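Long-range contact in SusD-like carbohydrate binding protein BF1063 (Bacteroides fragilis NCTC 9343, PDB 3I4G), which probably binds carbohydrate at the outer membrane of the bacterium, as SusD-like proteins do in capturing glycans for uptake: residues Asp320-Met331 and Gly359-Glu368. Residues are numbered along the deposited sequence; the frame is centred on the assembly and turned at random.
Sequences DYTIYYNGAIFM and GFMMRKYFEE. With EDO (1,2-ethanediol), chain C.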
# COMPACT_ATOMS: atom_id res chain seq x y z
N ASP A 320 17.44 -3.58 5.29
CA ASP A 320 18.25 -3.03 4.21
C ASP A 320 17.57 -3.21 2.85
O ASP A 320 17.81 -2.40 1.96
CB ASP A 320 19.67 -3.65 4.20
CG ASP A 320 20.60 -3.04 5.24
OD1 ASP A 320 20.48 -1.81 5.48
OD2 ASP A 320 21.48 -3.79 5.76
N TYR A 321 16.73 -4.23 2.67
CA TYR A 321 16.03 -4.33 1.38
C TYR A 321 15.00 -3.21 1.17
O TYR A 321 14.72 -2.83 0.05
CB TYR A 321 15.26 -5.64 1.22
CG TYR A 321 16.11 -6.91 1.24
CD1 TYR A 321 17.40 -6.91 0.79
CD2 TYR A 321 15.55 -8.13 1.61
CE1 TYR A 321 18.17 -8.09 0.77
CE2 TYR A 321 16.29 -9.31 1.61
CZ TYR A 321 17.59 -9.27 1.20
OH TYR A 321 18.38 -10.43 1.18
N THR A 322 14.47 -2.68 2.26
CA THR A 322 13.35 -1.74 2.20
C THR A 322 13.70 -0.28 2.36
O THR A 322 13.08 0.57 1.69
CB THR A 322 12.31 -2.16 3.24
OG1 THR A 322 11.93 -3.53 2.97
CG2 THR A 322 11.06 -1.31 3.19
N ILE A 323 14.68 0.01 3.22
CA ILE A 323 15.05 1.40 3.51
C ILE A 323 16.54 1.58 3.46
O ILE A 323 17.29 0.60 3.56
CB ILE A 323 14.49 1.84 4.92
CG1 ILE A 323 15.15 1.08 6.07
CG2 ILE A 323 12.98 1.66 4.95
CD1 ILE A 323 14.70 1.54 7.48
N TYR A 324 16.98 2.83 3.32
CA TYR A 324 18.42 3.15 3.43
C TYR A 324 18.56 4.42 4.28
O TYR A 324 17.55 5.04 4.68
CB TYR A 324 19.15 3.17 2.07
CG TYR A 324 18.71 4.19 1.05
CD1 TYR A 324 17.67 3.91 0.19
CD2 TYR A 324 19.40 5.38 0.88
CE1 TYR A 324 17.30 4.78 -0.79
CE2 TYR A 324 19.02 6.28 -0.10
CZ TYR A 324 17.97 5.98 -0.91
OH TYR A 324 17.60 6.88 -1.88
N TYR A 325 19.81 4.76 4.59
CA TYR A 325 20.16 5.71 5.64
C TYR A 325 21.58 6.20 5.39
O TYR A 325 22.26 5.70 4.48
CB TYR A 325 20.06 5.02 7.01
CG TYR A 325 20.60 3.60 6.97
CD1 TYR A 325 21.95 3.37 7.04
CD2 TYR A 325 19.76 2.51 6.83
CE1 TYR A 325 22.47 2.11 6.91
CE2 TYR A 325 20.30 1.20 6.73
CZ TYR A 325 21.65 1.02 6.78
OH TYR A 325 22.17 -0.26 6.65
N ASN A 326 22.04 7.15 6.17
CA ASN A 326 23.37 7.71 6.01
C ASN A 326 24.42 6.63 6.03
O ASN A 326 24.45 5.81 6.94
CB ASN A 326 23.64 8.73 7.13
CG ASN A 326 24.89 9.51 6.90
OD1 ASN A 326 25.15 9.92 5.76
ND2 ASN A 326 25.66 9.81 7.96
N GLY A 327 25.29 6.66 5.02
CA GLY A 327 26.36 5.67 4.90
C GLY A 327 26.07 4.44 4.10
O GLY A 327 26.99 3.74 3.71
N ALA A 328 24.80 4.18 3.82
CA ALA A 328 24.41 3.06 2.98
C ALA A 328 24.75 3.34 1.53
O ALA A 328 24.82 4.50 1.13
CB ALA A 328 22.88 2.78 3.13
N ILE A 329 24.95 2.28 0.76
CA ILE A 329 25.13 2.36 -0.67
C ILE A 329 23.79 2.16 -1.35
O ILE A 329 23.06 1.23 -1.04
CB ILE A 329 26.15 1.32 -1.16
CG1 ILE A 329 27.51 1.57 -0.51
CG2 ILE A 329 26.26 1.36 -2.70
CD1 ILE A 329 28.20 2.85 -0.90
N PHE A 330 23.48 3.04 -2.29
CA PHE A 330 22.26 2.99 -3.10
C PHE A 330 22.60 3.43 -4.50
O PHE A 330 23.18 4.49 -4.70
CB PHE A 330 21.18 3.88 -2.48
CG PHE A 330 19.90 3.87 -3.26
CD1 PHE A 330 18.98 2.85 -3.18
CD2 PHE A 330 19.63 4.90 -4.14
CE1 PHE A 330 17.81 2.87 -3.94
CE2 PHE A 330 18.45 4.92 -4.87
CZ PHE A 330 17.55 3.91 -4.77
N MSE A 331 22.24 2.62 -5.48
CA MSE A 331 22.59 2.92 -6.87
C MSE A 331 24.11 3.16 -7.01
O MSE A 331 24.57 4.03 -7.77
CB MSE A 331 21.77 4.07 -7.46
CG MSE A 331 20.37 3.68 -7.70
SE MSE A 331 19.35 5.13 -8.56
CE MSE A 331 17.80 4.13 -8.88
N GLY A 359 16.07 11.26 7.64
CA GLY A 359 17.36 10.59 7.62
C GLY A 359 17.27 9.22 6.97
O GLY A 359 18.31 8.58 6.75
N PHE A 360 16.06 8.75 6.69
CA PHE A 360 15.85 7.49 5.97
C PHE A 360 15.29 7.81 4.59
O PHE A 360 14.68 8.87 4.36
CB PHE A 360 14.88 6.57 6.70
CG PHE A 360 15.36 6.10 8.05
CD1 PHE A 360 16.37 5.15 8.13
CD2 PHE A 360 14.82 6.59 9.24
CE1 PHE A 360 16.80 4.68 9.35
CE2 PHE A 360 15.25 6.11 10.46
CZ PHE A 360 16.25 5.19 10.51
N MSE A 361 15.45 6.84 3.71
CA MSE A 361 14.88 6.85 2.39
C MSE A 361 14.34 5.47 2.07
O MSE A 361 14.72 4.48 2.71
CB MSE A 361 15.91 7.27 1.36
CG MSE A 361 16.40 8.70 1.50
SE MSE A 361 14.95 9.99 1.03
CE MSE A 361 15.00 9.79 -0.75
N MSE A 362 13.48 5.38 1.05
CA MSE A 362 12.95 4.09 0.61
C MSE A 362 13.82 3.48 -0.47
O MSE A 362 14.05 4.07 -1.50
CB MSE A 362 11.51 4.25 0.08
CG MSE A 362 10.89 2.94 -0.42
SE MSE A 362 9.03 3.18 -0.92
CE MSE A 362 9.36 4.08 -2.52
N ARG A 363 14.27 2.25 -0.22
CA ARG A 363 15.02 1.45 -1.21
C ARG A 363 14.07 0.62 -2.07
O ARG A 363 14.34 0.37 -3.26
CB ARG A 363 16.02 0.53 -0.51
CG ARG A 363 17.03 -0.09 -1.46
CD ARG A 363 17.93 -1.12 -0.83
NE ARG A 363 18.90 -0.61 0.13
CZ ARG A 363 20.11 -0.16 -0.18
NH1 ARG A 363 20.49 -0.02 -1.44
NH2 ARG A 363 20.94 0.23 0.78
N LYS A 364 12.97 0.14 -1.49
CA LYS A 364 11.99 -0.69 -2.19
C LYS A 364 11.51 0.03 -3.45
O LYS A 364 11.35 1.24 -3.44
CB LYS A 364 10.82 -1.01 -1.29
CG LYS A 364 9.84 -2.03 -1.84
CD LYS A 364 8.82 -2.49 -0.79
CE LYS A 364 9.39 -3.55 0.18
NZ LYS A 364 8.41 -4.01 1.21
N TYR A 365 11.31 -0.77 -4.52
CA TYR A 365 10.79 -0.38 -5.84
C TYR A 365 11.84 0.16 -6.81
O TYR A 365 11.51 0.43 -7.96
CB TYR A 365 9.64 0.62 -5.71
CG TYR A 365 8.44 0.17 -4.94
CD1 TYR A 365 7.57 -0.80 -5.44
CD2 TYR A 365 8.15 0.72 -3.70
CE1 TYR A 365 6.47 -1.23 -4.71
CE2 TYR A 365 7.06 0.28 -2.96
CZ TYR A 365 6.21 -0.67 -3.47
OH TYR A 365 5.12 -1.05 -2.76
N PHE A 366 13.09 0.28 -6.36
CA PHE A 366 14.17 0.84 -7.21
C PHE A 366 15.18 -0.21 -7.60
O PHE A 366 15.94 -0.68 -6.77
CB PHE A 366 14.82 2.05 -6.51
CG PHE A 366 13.83 3.14 -6.18
CD1 PHE A 366 13.06 3.74 -7.17
CD2 PHE A 366 13.62 3.54 -4.90
CE1 PHE A 366 12.11 4.69 -6.86
CE2 PHE A 366 12.67 4.50 -4.60
CZ PHE A 366 11.92 5.09 -5.57
N GLU A 367 15.14 -0.60 -8.88
CA GLU A 367 16.05 -1.60 -9.45
C GLU A 367 17.37 -0.92 -9.70
O GLU A 367 17.63 -0.45 -10.82
CB GLU A 367 15.39 -2.17 -10.71
CG GLU A 367 16.16 -3.29 -11.39
CD GLU A 367 15.44 -3.85 -12.62
OE1 GLU A 367 14.20 -3.94 -12.67
OE2 GLU A 367 16.14 -4.24 -13.57
N GLU A 368 18.26 -0.97 -8.71
CA GLU A 368 19.46 -0.13 -8.66
C GLU A 368 20.50 -0.40 -9.71
O GLU A 368 21.22 0.51 -10.07
CB GLU A 368 20.14 -0.27 -7.29
CG GLU A 368 19.26 0.19 -6.14
CD GLU A 368 19.89 -0.16 -4.81
OE1 GLU A 368 21.03 0.26 -4.58
OE2 GLU A 368 19.22 -0.84 -3.97
C1 EDO C . 12.20 2.60 -11.44
O1 EDO C . 10.76 2.66 -11.30
C2 EDO C . 12.57 1.15 -11.19
O2 EDO C . 13.91 1.10 -10.76
O HOH W 1 19.99 0.01 3.41
O HOH W 2 15.04 6.40 -2.58
O HOH W 3 20.49 8.31 8.29
O HOH W 4 22.93 -1.19 -3.50
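Tyr324 and Met361 form the hydrogen-bonded pair in the two-stranded antiparallel sheet of strands 323-325 and 360-362, N to O at 2.9 Å in both directions; this small sheet belongs to a SusD-family chain far richer in helix than strand. Their side chains run side by side, and CB of the selenomethionine Met361 sits over one face of the Tyr324 ring, a CH-pi contact 3.5 Å from the centroid. Phe330 CG covers the opposite ring face, sandwiching the phenol; a water links its OH to Met362 O. This is the tightly packed part, and the Phe330 ring extends it by meeting Phe366 CB at its edge. On the other face of the sheet, Ile323 CD1 reaches the Phe360 ring, with Pro283 against both.

At the end of helix 317-322, Thr322 O takes two backbone donors, Arg363 N and Lys364 N, from the same face of its carbonyl plane. Arg363 CG stands anti to the backbone N (chi1 -167°), and a bend at chi3 (-69°) brings the guanidinium edge to Ile329 O. NH1 and NH2 grip Ile329 O end-on at 2.9 and 3.0 Å, in the guanidinium plane. NH1 also forms a salt bridge to Glu368 OE2 at 2.9 Å, whereas the bond from NE to Asp320 O is weak.

The side of Asp320, Arg363 and Glu368 is partly open to solvent: one water joins NH2 to Ile323 O and Asp320 OD1, and another sits on Glu368 OE1, which also accepts from Met331 N at 2.8 Å. With its two oxygens divided between Arg363 and the Met331 backbone, the Glu368 carboxylate is fixed in rotation; the paired charges probably favour its ionised form, and one arginine ties the helix end, strand 329-330 and its own segment together.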